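Local coordinates for saframycin Mx1 synthetase B (Legionella pneumophila subsp. pneumophila, PDB 3KXW), which belongs to the ANL superfamily of AMP-binding enzymes, with a large N-terminal part and a smaller C-terminal AMP-binding-type domain, at residues T201-N206 / W291-N296; L193-K198 / G222-I227; K27-F32 / T229-G234; I238-F243 / P249-K254. All coordinates share one frame; numbering follows the deposited sequence.

Interaction 1 of 4, residues T201-N206 / W291-N296. With 1ZZ (5'-O-[(S)-(dodecanoyloxy)(hydroxy)phosphoryl]adenosine), chain B.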
# COMPACT_ATOMS: atom_id res chain seq x y z
N THR A 201 0.37 10.96 -16.47
CA THR A 201 -0.18 10.87 -17.81
C THR A 201 -1.38 9.95 -17.87
O THR A 201 -2.43 10.31 -18.41
CB THR A 201 0.86 10.37 -18.79
OG1 THR A 201 1.87 11.36 -18.93
CG2 THR A 201 0.23 10.11 -20.14
N SER A 202 -1.21 8.75 -17.31
CA SER A 202 -2.24 7.71 -17.39
C SER A 202 -3.51 8.13 -16.63
O SER A 202 -4.61 7.81 -17.05
CB SER A 202 -1.70 6.37 -16.88
OG SER A 202 -0.64 5.90 -17.71
N PHE A 203 -3.33 8.87 -15.54
CA PHE A 203 -4.44 9.38 -14.73
C PHE A 203 -5.05 10.68 -15.28
O PHE A 203 -5.91 11.28 -14.64
CB PHE A 203 -4.04 9.56 -13.24
CG PHE A 203 -4.07 8.28 -12.44
CD1 PHE A 203 -3.21 7.22 -12.75
CD2 PHE A 203 -4.97 8.12 -11.38
CE1 PHE A 203 -3.25 6.01 -12.02
CE2 PHE A 203 -5.00 6.92 -10.64
CZ PHE A 203 -4.13 5.88 -10.97
N HIS A 204 -4.59 11.12 -16.44
CA HIS A 204 -5.12 12.34 -17.05
C HIS A 204 -5.11 13.52 -16.08
O HIS A 204 -6.09 14.27 -16.00
CB HIS A 204 -6.55 12.12 -17.56
CG HIS A 204 -6.64 11.29 -18.81
ND1 HIS A 204 -5.74 10.30 -19.13
CD2 HIS A 204 -7.57 11.28 -19.80
CE1 HIS A 204 -6.08 9.73 -20.27
NE2 HIS A 204 -7.19 10.30 -20.70
N MSE A 205 -4.03 13.68 -15.33
CA MSE A 205 -3.91 14.78 -14.38
C MSE A 205 -3.78 16.10 -15.12
O MSE A 205 -3.25 16.14 -16.22
CB MSE A 205 -2.70 14.58 -13.48
CG MSE A 205 -2.83 13.32 -12.66
SE MSE A 205 -1.62 13.24 -11.15
CE MSE A 205 -2.11 11.45 -10.58
N ASN A 206 -4.24 17.17 -14.49
CA ASN A 206 -4.17 18.50 -15.08
C ASN A 206 -4.19 19.48 -13.93
O ASN A 206 -4.03 19.07 -12.78
CB ASN A 206 -5.33 18.74 -16.07
CG ASN A 206 -6.70 18.60 -15.44
OD1 ASN A 206 -6.96 19.06 -14.33
ND2 ASN A 206 -7.62 17.96 -16.16
N TRP A 291 -15.08 13.67 -7.67
CA TRP A 291 -14.23 12.48 -7.57
C TRP A 291 -14.33 11.66 -8.86
O TRP A 291 -15.17 10.78 -8.98
CB TRP A 291 -14.66 11.66 -6.34
CG TRP A 291 -13.72 10.55 -5.94
CD1 TRP A 291 -12.45 10.31 -6.41
CD2 TRP A 291 -13.97 9.55 -4.94
NE1 TRP A 291 -11.92 9.20 -5.78
CE2 TRP A 291 -12.83 8.72 -4.88
CE3 TRP A 291 -15.06 9.27 -4.11
CZ2 TRP A 291 -12.74 7.63 -4.00
CZ3 TRP A 291 -14.97 8.19 -3.25
CH2 TRP A 291 -13.82 7.39 -3.19
N VAL A 292 -13.48 11.97 -9.84
CA VAL A 292 -13.59 11.35 -11.16
C VAL A 292 -12.72 10.12 -11.38
O VAL A 292 -12.96 9.37 -12.31
CB VAL A 292 -13.33 12.36 -12.31
CG1 VAL A 292 -14.31 13.51 -12.23
CG2 VAL A 292 -11.86 12.86 -12.30
N THR A 293 -11.73 9.92 -10.50
CA THR A 293 -10.89 8.73 -10.56
C THR A 293 -10.75 8.14 -9.17
O THR A 293 -10.05 8.69 -8.31
CB THR A 293 -9.49 9.04 -11.09
OG1 THR A 293 -9.60 9.63 -12.38
CG2 THR A 293 -8.65 7.75 -11.19
N ALA A 294 -11.45 7.04 -8.95
CA ALA A 294 -11.41 6.33 -7.66
C ALA A 294 -10.60 5.08 -7.92
O ALA A 294 -11.15 4.05 -8.35
CB ALA A 294 -12.81 5.97 -7.21
N PHE A 295 -9.28 5.15 -7.70
CA PHE A 295 -8.45 4.02 -8.13
C PHE A 295 -8.52 2.86 -7.14
O PHE A 295 -8.79 3.06 -5.95
CB PHE A 295 -7.01 4.44 -8.46
CG PHE A 295 -6.25 4.95 -7.28
CD1 PHE A 295 -6.17 6.32 -7.02
CD2 PHE A 295 -5.58 4.07 -6.44
CE1 PHE A 295 -5.46 6.79 -5.91
CE2 PHE A 295 -4.87 4.53 -5.34
CZ PHE A 295 -4.81 5.88 -5.07
N ASN A 296 -8.35 1.66 -7.67
CA ASN A 296 -8.49 0.45 -6.90
C ASN A 296 -7.36 -0.47 -7.32
O ASN A 296 -7.41 -1.07 -8.40
CB ASN A 296 -9.85 -0.18 -7.20
CG ASN A 296 -10.15 -1.37 -6.32
OD1 ASN A 296 -9.28 -1.88 -5.61
ND2 ASN A 296 -11.39 -1.85 -6.37
P 1ZZ B . 3.43 -3.94 -3.53
C1 1ZZ B . -2.23 8.80 -7.96
N1 1ZZ B . -1.55 -6.53 -6.67
O1 1ZZ B . 0.49 -2.88 -4.44
C2 1ZZ B . -2.41 7.33 -7.56
N2 1ZZ B . -2.33 -4.76 -7.80
O2 1ZZ B . 2.80 -2.57 -4.25
C3 1ZZ B . -1.78 6.38 -8.59
N3 1ZZ B . -3.39 -8.25 -7.39
O3 1ZZ B . 4.80 -4.11 -3.96
C4 1ZZ B . -1.58 4.98 -7.98
N4 1ZZ B . -5.03 -7.23 -8.82
O4 1ZZ B . 3.35 -3.73 -1.93
C5 1ZZ B . -1.39 3.89 -9.04
N5 1ZZ B . -4.96 -5.02 -9.59
O5 1ZZ B . 2.52 -5.28 -3.89
C6 1ZZ B . -1.32 2.53 -8.33
O6 1ZZ B . 0.19 -6.57 -4.90
C7 1ZZ B . -1.29 1.19 -9.10
O7 1ZZ B . 0.38 -9.18 -6.18
C8 1ZZ B . -1.37 -0.14 -8.31
O8 1ZZ B . 2.49 -8.11 -6.93
C9 1ZZ B . 0.03 -0.50 -7.80
C10 1ZZ B . 0.04 -1.32 -6.48
C11 1ZZ B . 1.50 -1.36 -5.95
C12 1ZZ B . 1.68 -2.65 -5.12
C13 1ZZ B . 2.23 -5.63 -5.23
C14 1ZZ B . 1.43 -6.77 -5.27
C15 1ZZ B . 1.36 -7.44 -6.69
C16 1ZZ B . 0.26 -8.18 -6.66
C17 1ZZ B . -0.63 -7.29 -5.95
C18 1ZZ B . -1.38 -5.12 -7.02
C19 1ZZ B . -3.23 -5.95 -7.97
C20 1ZZ B . -2.73 -6.97 -7.35
C21 1ZZ B . -4.51 -8.38 -8.05
C22 1ZZ B . -4.48 -6.13 -8.80
O HOH W 1 -8.22 12.17 -13.24

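Interaction 2 of 4, residues L193-K198 / G222-I227. With 1ZZ (5'-O-[(S)-(dodecanoyloxy)(hydroxy)phosphoryl]adenosine), chain B.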
# COMPACT_ATOMS: atom_id res chain seq x y z
N LEU A 193 11.22 9.15 -11.67
CA LEU A 193 10.66 10.10 -12.64
C LEU A 193 9.91 9.39 -13.75
O LEU A 193 8.89 9.86 -14.22
CB LEU A 193 11.75 11.01 -13.23
CG LEU A 193 12.43 12.03 -12.30
CD1 LEU A 193 13.51 12.79 -13.11
CD2 LEU A 193 11.41 12.99 -11.69
N ASP A 194 10.41 8.25 -14.20
CA ASP A 194 9.71 7.56 -15.27
C ASP A 194 8.29 7.20 -14.82
O ASP A 194 7.30 7.37 -15.57
CB ASP A 194 10.41 6.28 -15.66
CG ASP A 194 9.76 5.64 -16.87
OD1 ASP A 194 9.93 6.19 -17.97
OD2 ASP A 194 9.07 4.62 -16.73
N ASN A 195 8.18 6.65 -13.62
CA ASN A 195 6.86 6.23 -13.15
C ASN A 195 5.93 7.38 -12.81
O ASN A 195 4.74 7.33 -13.11
CB ASN A 195 6.94 5.22 -12.00
CG ASN A 195 5.73 4.28 -12.00
OD1 ASN A 195 4.87 4.33 -11.13
ND2 ASN A 195 5.66 3.44 -13.03
N LEU A 196 6.48 8.43 -12.19
CA LEU A 196 5.70 9.63 -11.92
C LEU A 196 5.09 10.18 -13.20
O LEU A 196 3.98 10.65 -13.20
CB LEU A 196 6.53 10.74 -11.24
CG LEU A 196 7.16 10.40 -9.89
CD1 LEU A 196 7.84 11.60 -9.27
CD2 LEU A 196 6.17 9.72 -8.89
N ASN A 197 5.84 10.14 -14.29
CA ASN A 197 5.31 10.60 -15.57
C ASN A 197 4.21 9.67 -16.08
O ASN A 197 3.20 10.12 -16.63
CB ASN A 197 6.42 10.69 -16.61
CG ASN A 197 5.88 11.05 -18.00
OD1 ASN A 197 5.29 12.11 -18.19
ND2 ASN A 197 6.08 10.15 -18.96
N LYS A 198 4.43 8.38 -15.93
CA LYS A 198 3.43 7.42 -16.35
C LYS A 198 2.13 7.59 -15.56
O LYS A 198 1.04 7.53 -16.13
CB LYS A 198 3.95 5.99 -16.22
CG LYS A 198 4.90 5.59 -17.33
CD LYS A 198 5.60 4.28 -16.98
CE LYS A 198 6.23 3.64 -18.21
NZ LYS A 198 7.28 4.46 -18.86
N GLY A 222 0.81 4.89 -1.52
CA GLY A 222 0.60 6.11 -0.76
C GLY A 222 1.80 7.06 -0.84
O GLY A 222 1.64 8.27 -0.67
N LEU A 223 2.99 6.51 -1.09
CA LEU A 223 4.18 7.35 -1.24
C LEU A 223 4.33 7.85 -2.69
O LEU A 223 4.34 9.05 -2.95
CB LEU A 223 5.45 6.57 -0.82
CG LEU A 223 6.78 7.29 -1.14
CD1 LEU A 223 6.84 8.66 -0.47
CD2 LEU A 223 7.99 6.43 -0.76
N ILE A 224 4.42 6.91 -3.63
CA ILE A 224 4.76 7.26 -5.01
C ILE A 224 3.56 7.88 -5.74
O ILE A 224 3.67 8.92 -6.37
CB ILE A 224 5.32 6.05 -5.76
CG1 ILE A 224 6.64 5.58 -5.08
CG2 ILE A 224 5.53 6.35 -7.25
CD1 ILE A 224 7.18 4.31 -5.69
N GLY A 225 2.41 7.23 -5.61
CA GLY A 225 1.19 7.72 -6.21
C GLY A 225 0.66 9.00 -5.60
O GLY A 225 0.32 9.94 -6.32
N CYS A 226 0.55 9.05 -4.28
CA CYS A 226 -0.25 10.12 -3.68
C CYS A 226 0.56 11.27 -3.06
O CYS A 226 -0.00 12.26 -2.62
CB CYS A 226 -1.20 9.53 -2.64
SG CYS A 226 -2.30 8.29 -3.36
N ILE A 227 1.89 11.15 -3.06
CA ILE A 227 2.73 12.23 -2.53
C ILE A 227 3.75 12.70 -3.58
O ILE A 227 3.79 13.88 -3.94
CB ILE A 227 3.48 11.83 -1.23
CG1 ILE A 227 2.51 11.47 -0.11
CG2 ILE A 227 4.40 12.98 -0.75
CD1 ILE A 227 3.15 10.84 1.11
P 1ZZ B . 3.43 -3.94 -3.53
C1 1ZZ B . -2.23 8.80 -7.96
N1 1ZZ B . -1.55 -6.53 -6.67
O1 1ZZ B . 0.49 -2.88 -4.44
C2 1ZZ B . -2.41 7.33 -7.56
N2 1ZZ B . -2.33 -4.76 -7.80
O2 1ZZ B . 2.80 -2.57 -4.25
C3 1ZZ B . -1.78 6.38 -8.59
N3 1ZZ B . -3.39 -8.25 -7.39
O3 1ZZ B . 4.80 -4.11 -3.96
C4 1ZZ B . -1.58 4.98 -7.98
N4 1ZZ B . -5.03 -7.23 -8.82
O4 1ZZ B . 3.35 -3.73 -1.93
C5 1ZZ B . -1.39 3.89 -9.04
N5 1ZZ B . -4.96 -5.02 -9.59
O5 1ZZ B . 2.52 -5.28 -3.89
C6 1ZZ B . -1.32 2.53 -8.33
O6 1ZZ B . 0.19 -6.57 -4.90
C7 1ZZ B . -1.29 1.19 -9.10
O7 1ZZ B . 0.38 -9.18 -6.18
C8 1ZZ B . -1.37 -0.14 -8.31
O8 1ZZ B . 2.49 -8.11 -6.93
C9 1ZZ B . 0.03 -0.50 -7.80
C10 1ZZ B . 0.04 -1.32 -6.48
C11 1ZZ B . 1.50 -1.36 -5.95
C12 1ZZ B . 1.68 -2.65 -5.12
C13 1ZZ B . 2.23 -5.63 -5.23
C14 1ZZ B . 1.43 -6.77 -5.27
C15 1ZZ B . 1.36 -7.44 -6.69
C16 1ZZ B . 0.26 -8.18 -6.66
C17 1ZZ B . -0.63 -7.29 -5.95
C18 1ZZ B . -1.38 -5.12 -7.02
C19 1ZZ B . -3.23 -5.95 -7.97
C20 1ZZ B . -2.73 -6.97 -7.35
C21 1ZZ B . -4.51 -8.38 -8.05
C22 1ZZ B . -4.48 -6.13 -8.80

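Interaction 3 of 4, residues K27-F32 / T229-G234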
# COMPACT_ATOMS: atom_id res chain seq x y z
N LYS A 27 2.60 28.42 -4.31
CA LYS A 27 1.66 27.37 -4.69
C LYS A 27 1.61 26.31 -3.58
O LYS A 27 2.64 25.78 -3.16
CB LYS A 27 2.03 26.72 -6.02
CG LYS A 27 1.00 25.72 -6.58
CD LYS A 27 1.48 25.03 -7.87
CE LYS A 27 1.32 25.93 -9.08
NZ LYS A 27 1.83 25.33 -10.36
N LYS A 28 0.41 26.02 -3.10
CA LYS A 28 0.21 24.98 -2.10
C LYS A 28 0.64 23.64 -2.65
O LYS A 28 0.26 23.27 -3.75
CB LYS A 28 -1.27 24.86 -1.72
CG LYS A 28 -1.92 26.12 -1.21
CD LYS A 28 -3.41 25.89 -0.88
CE LYS A 28 -4.06 27.14 -0.32
NZ LYS A 28 -3.19 27.70 0.77
N SER A 29 1.40 22.88 -1.88
CA SER A 29 1.77 21.55 -2.31
C SER A 29 1.10 20.46 -1.47
O SER A 29 0.27 19.69 -1.97
CB SER A 29 3.30 21.40 -2.25
OG SER A 29 3.69 20.08 -2.54
N CYS A 30 1.44 20.41 -0.19
CA CYS A 30 0.99 19.31 0.67
C CYS A 30 0.20 19.83 1.85
O CYS A 30 0.62 20.78 2.52
CB CYS A 30 2.20 18.53 1.19
SG CYS A 30 3.02 17.53 -0.09
N THR A 31 -0.94 19.20 2.10
CA THR A 31 -1.76 19.52 3.25
C THR A 31 -1.99 18.24 4.04
O THR A 31 -2.42 17.21 3.48
CB THR A 31 -3.13 20.11 2.86
OG1 THR A 31 -2.96 21.38 2.20
CG2 THR A 31 -4.04 20.30 4.10
N PHE A 32 -1.73 18.30 5.34
CA PHE A 32 -2.00 17.15 6.22
C PHE A 32 -3.07 17.51 7.27
O PHE A 32 -3.03 18.60 7.86
CB PHE A 32 -0.71 16.63 6.85
CG PHE A 32 -0.85 15.27 7.47
CD1 PHE A 32 -0.76 14.13 6.68
CD2 PHE A 32 -1.12 15.14 8.82
CE1 PHE A 32 -0.91 12.87 7.23
CE2 PHE A 32 -1.28 13.88 9.39
CZ PHE A 32 -1.18 12.75 8.59
N THR A 229 4.04 11.91 -6.85
CA THR A 229 3.44 12.33 -8.11
C THR A 229 2.88 13.77 -8.07
O THR A 229 3.17 14.56 -8.96
CB THR A 229 2.38 11.33 -8.63
OG1 THR A 229 3.00 10.05 -8.82
CG2 THR A 229 1.79 11.81 -9.96
N PRO A 230 2.06 14.11 -7.06
CA PRO A 230 1.57 15.49 -6.98
C PRO A 230 2.70 16.52 -6.83
O PRO A 230 2.66 17.59 -7.44
CB PRO A 230 0.70 15.51 -5.70
CG PRO A 230 0.57 14.12 -5.25
CD PRO A 230 1.45 13.21 -6.05
N ILE A 231 3.69 16.22 -6.00
CA ILE A 231 4.83 17.14 -5.88
C ILE A 231 5.51 17.36 -7.25
O ILE A 231 5.75 18.50 -7.66
CB ILE A 231 5.82 16.63 -4.79
CG1 ILE A 231 5.16 16.77 -3.42
CG2 ILE A 231 7.14 17.44 -4.82
CD1 ILE A 231 5.96 16.18 -2.26
N TYR A 232 5.79 16.26 -7.94
CA TYR A 232 6.33 16.30 -9.31
C TYR A 232 5.45 17.09 -10.29
O TYR A 232 5.95 17.85 -11.13
CB TYR A 232 6.48 14.85 -9.78
CG TYR A 232 6.76 14.66 -11.26
CD1 TYR A 232 8.03 14.87 -11.77
CD2 TYR A 232 5.76 14.25 -12.12
CE1 TYR A 232 8.29 14.66 -13.12
CE2 TYR A 232 6.01 14.04 -13.47
CZ TYR A 232 7.28 14.25 -13.95
OH TYR A 232 7.54 14.05 -15.27
N GLY A 233 4.14 16.89 -10.22
CA GLY A 233 3.24 17.47 -11.21
C GLY A 233 2.63 18.83 -10.88
O GLY A 233 1.83 19.35 -11.65
N GLY A 234 2.99 19.42 -9.74
CA GLY A 234 2.47 20.74 -9.39
C GLY A 234 1.05 20.74 -8.84
O GLY A 234 0.32 21.73 -8.96
O HOH W 2 -0.52 23.17 -10.99
O HOH W 3 -1.11 22.82 -6.38
O HOH W 4 2.44 19.55 -4.85

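Interaction 4 of 4, residues I238-F243 / P249-K254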
# COMPACT_ATOMS: atom_id res chain seq x y z
N ILE A 238 -3.70 16.26 -0.55
CA ILE A 238 -4.36 16.49 0.73
C ILE A 238 -4.45 15.17 1.46
O ILE A 238 -4.94 14.20 0.88
CB ILE A 238 -5.82 17.03 0.55
CG1 ILE A 238 -5.86 18.19 -0.45
CG2 ILE A 238 -6.44 17.39 1.92
CD1 ILE A 238 -5.26 19.41 0.03
N MSE A 239 -3.99 15.11 2.70
CA MSE A 239 -3.76 13.81 3.33
C MSE A 239 -4.22 13.69 4.79
O MSE A 239 -4.30 14.67 5.52
CB MSE A 239 -2.28 13.45 3.26
CG MSE A 239 -1.75 13.28 1.84
SE MSE A 239 0.21 13.47 1.88
CE MSE A 239 0.28 15.43 2.16
N MSE A 240 -4.49 12.47 5.20
CA MSE A 240 -4.61 12.15 6.61
C MSE A 240 -3.99 10.77 6.82
O MSE A 240 -3.59 10.09 5.86
CB MSE A 240 -6.08 12.14 7.04
CG MSE A 240 -6.89 11.00 6.44
SE MSE A 240 -8.78 11.14 6.97
CE MSE A 240 -9.44 9.60 5.97
N SER A 241 -3.93 10.34 8.08
CA SER A 241 -3.32 9.05 8.39
C SER A 241 -4.27 7.87 8.19
O SER A 241 -5.48 8.02 8.25
CB SER A 241 -2.82 9.05 9.83
OG SER A 241 -3.92 9.06 10.72
N PRO A 242 -3.72 6.67 7.99
CA PRO A 242 -4.61 5.51 7.88
C PRO A 242 -5.38 5.30 9.17
O PRO A 242 -6.53 4.86 9.12
CB PRO A 242 -3.63 4.35 7.65
CG PRO A 242 -2.46 4.98 7.01
CD PRO A 242 -2.32 6.32 7.71
N PHE A 243 -4.77 5.63 10.31
CA PHE A 243 -5.47 5.54 11.59
C PHE A 243 -6.78 6.35 11.56
O PHE A 243 -7.83 5.88 12.00
CB PHE A 243 -4.55 6.01 12.74
CG PHE A 243 -5.24 6.09 14.08
CD1 PHE A 243 -5.36 4.97 14.88
CD2 PHE A 243 -5.77 7.29 14.52
CE1 PHE A 243 -6.00 5.04 16.13
CE2 PHE A 243 -6.41 7.37 15.76
CZ PHE A 243 -6.52 6.24 16.56
N PRO A 249 -14.21 6.09 8.71
CA PRO A 249 -14.03 6.03 7.26
C PRO A 249 -14.84 7.09 6.53
O PRO A 249 -14.47 7.50 5.42
CB PRO A 249 -14.55 4.63 6.88
CG PRO A 249 -14.75 3.90 8.15
CD PRO A 249 -14.84 4.89 9.26
N LEU A 250 -15.96 7.50 7.14
CA LEU A 250 -16.73 8.62 6.60
C LEU A 250 -15.83 9.83 6.34
O LEU A 250 -16.08 10.59 5.40
CB LEU A 250 -17.85 9.02 7.56
CG LEU A 250 -18.58 10.30 7.17
CD1 LEU A 250 -19.29 10.10 5.85
CD2 LEU A 250 -19.58 10.65 8.27
N SER A 251 -14.81 10.02 7.17
CA SER A 251 -13.97 11.22 6.99
C SER A 251 -13.27 11.24 5.62
O SER A 251 -13.03 12.30 5.07
CB SER A 251 -12.98 11.42 8.14
OG SER A 251 -11.97 10.43 8.12
N TRP A 252 -12.98 10.07 5.06
CA TRP A 252 -12.44 10.03 3.70
C TRP A 252 -13.37 10.75 2.72
O TRP A 252 -12.94 11.56 1.89
CB TRP A 252 -12.26 8.58 3.25
CG TRP A 252 -11.58 8.37 1.91
CD1 TRP A 252 -10.82 9.26 1.21
CD2 TRP A 252 -11.56 7.15 1.16
NE1 TRP A 252 -10.34 8.67 0.06
CE2 TRP A 252 -10.77 7.37 0.01
CE3 TRP A 252 -12.12 5.88 1.37
CZ2 TRP A 252 -10.54 6.37 -0.95
CZ3 TRP A 252 -11.90 4.88 0.40
CH2 TRP A 252 -11.11 5.14 -0.75
N LEU A 253 -14.65 10.42 2.79
CA LEU A 253 -15.63 10.95 1.84
C LEU A 253 -16.00 12.40 2.17
O LEU A 253 -16.23 13.21 1.27
CB LEU A 253 -16.86 10.04 1.76
CG LEU A 253 -16.54 8.54 1.62
CD1 LEU A 253 -17.86 7.77 1.53
CD2 LEU A 253 -15.67 8.23 0.39
N LYS A 254 -16.04 12.73 3.46
CA LYS A 254 -16.18 14.13 3.87
C LYS A 254 -15.05 15.02 3.34
O LYS A 254 -15.30 16.13 2.83
CB LYS A 254 -16.22 14.26 5.39
CG LYS A 254 -17.57 13.94 6.00
CD LYS A 254 -17.58 14.39 7.47
CE LYS A 254 -18.94 14.18 8.13
NZ LYS A 254 -18.93 14.58 9.58

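Interaction 1 of 4, residues T201-N206 / W291-N296
The rings of F203 and F295 meet as an offset edge-to-face pair. Their planes stand at 77° and their centroids lie 5.9 Å apart, with the edge of F203 turned to the face of F295. CD1 of F295 lies near the F203 plane, 3.9 Å from F203 CE2. Both rings also meet the carbon chain of 1ZZ: C1 sits over one face of F203, toward the rim, and C2 over one face of F295. F203 CZ comes within 3.4 Å of 1ZZ C3, and F295 CE1 within 3.5 Å of 1ZZ C2. The methyl CE of selenomethionine M205 reaches C1 at 3.7 Å, so three pocket residues hold the end of the chain. T293 works in two directions. Its CG2, anti to the backbone N, lies 3.7 Å from F203 CD2, while OG1 shares a water with the carbonyl O of F203. Threonine suits the spot because its methyl packs on the ring and its hydroxyl serves the water. F203 leaves helix 189-202 through a Schellman motif whose C-prime residue is H204, at positive phi; strand 293-296 carries T293 and F295. I263, on the neighbouring strand, packs on F203, M205, T293 and F295 alike. With carbon facing carbon throughout and one water tying backbone to hydroxyl, the contact forms an apolar wall that probably holds the ligand chain by shape and dispersion.

Interaction 2 of 4, residues L193-K198 / G222-I227
The carbonyl O of I224 is held by T229 OG1, a probable hydrogen bond from five residues further along the same helix, and across the contact L196 CD2 touches I224 O at 3.6 Å. The T229 bond is consistent with an irregular helix 220-233, in which a wider pi-type turn spans 222-227. Separately, the proline nitrogen at 230 makes no bond back into the preceding turn. The same methyl of L196, CD2, meets I224 CG2 at 3.8 Å, the two side chains crossing at about a right angle. I224 directs CG2 at helix 189-202 by setting it anti to its own N (CG1 at chi1 -63°). A leucine and a branched isoleucine suit two helices packed this close, since both offer methyls and neither brings a polar end. N195 flanks the pair; its OD1 only grazes I224 CG2, and its amide is engaged elsewhere: OD1 accepts from L335 N, and ND2 bonds S408 OG. Helix 189-202 also carries a salt bridge one turn long, K198 NZ to D194 OD2 at 2.8 Å on the syn side of the carboxylate. G225 meets the ligand, its O 3.2 Å from 1ZZ C1 and its CA 3.9 Å from 1ZZ C2; having no side chain, glycine lets the carbon chain lie directly against helix backbone. The buried interface is therefore apolar, with its one shared carbonyl probably satisfied by a threonine from its own helix.

Interaction 3 of 4, residues K27-F32 / T229-G234
I231 lays its CG1 and CD1 against two successive side chains of strand 28-34: CG1 is 3.7 Å from S29 OG, and CD1 is 3.9 Å from C30 SG. One isoleucine can meet both because S29 and C30 form a classic beta bulge opposite M41. S29 swings its OG anti to the backbone N (chi1 175°), and a water 2.7 Å from OG connects it, by a weak bond, to the carbonyl O of P230. A small serine and cysteine fit where a helix runs close over a sheet, and L46 and I79 pack on I231 from other helices. Helix 220-233 is the crossover of a beta-alpha-beta unit joining the parallel neighbours 210-213 and 236-239, the latter also beside strand 28-34. The helix ends in a Schellman motif at G234, whose positive phi of 78° suits glycine. The G234 carbonyl takes bonds from two waters, one at 2.6 Å that accepts from K27 NZ and another that also donates to K28 O, while K27 CD packs 3.7 Å from that same G234 O. The contact thus grades from mainly apolar packing around I231, with one water at S29, to a hydrated rim where two waters satisfy the carbonyl of G234.

Interaction 4 of 4, residues I238-F243 / P249-K254
Selenomethionine M240 joins the end of strand 236-239 to helix 250-259 in the AMP-binding enzyme domain, across a short helix, 242-247, capped by S241: the S241 hydroxyl bonds S244 N at the N-cap. From CB, which points toward helix 250-259, the chain turns CG into the crowded position between the backbone N and the carbonyl carbon (chi1 68°), and then runs fully extended. That straightness carries SE and CE across to the helix, while W214 and F212 pack on the same side chain. SE lies 3.5 Å from S251 OG. The methyl CE goes further, to 3.4 Å from the same S251 OG, 3.7 Å from W252 N and 4.0 Å from W252 CB. A long, flexible, apolar chain suits the span from strand end to helix, since it makes contacts along its length without needing a polar partner. The polar groups it touches are engaged with their own backbone: S251 OG bonds N248 O, and W252 N donates to P249 O at 3.0 Å. Serine is apt near the start of a helix, since its short hydroxyl can turn back to a preceding carbonyl and still present its oxygen to the selenium and the methyl. With CG anti to the backbone N (chi1 -174°), W252 meets M240 through CB and N, and the indole packs elsewhere. The ring meets W214 and W291 edge-to-face, and its NE1 is hydrogen-bonded to S264 OG.

Overall arrangement
All four contacts are mainly buried; interaction 3 has the most open edge, at exposed K27 and its waters. Interactions 1 and 2 share helix 189-202 and both touch 1ZZ, so they are pocket contacts; they meet where F295 CZ packs on C226 SG. Interactions 2 and 3 share helix 220-233 and are joined by T229. Interactions 3 and 4 reach the same sheet, through the neighbouring strands 28-34 and 236-239, and T31 O probably bonds M239 N. The chemistry shifts with place: aromatic rings around the ligand in interaction 1, aliphatic methyls between helices in 2, mixed packing and water in 3, and a selenomethionine laid on a helix in 4.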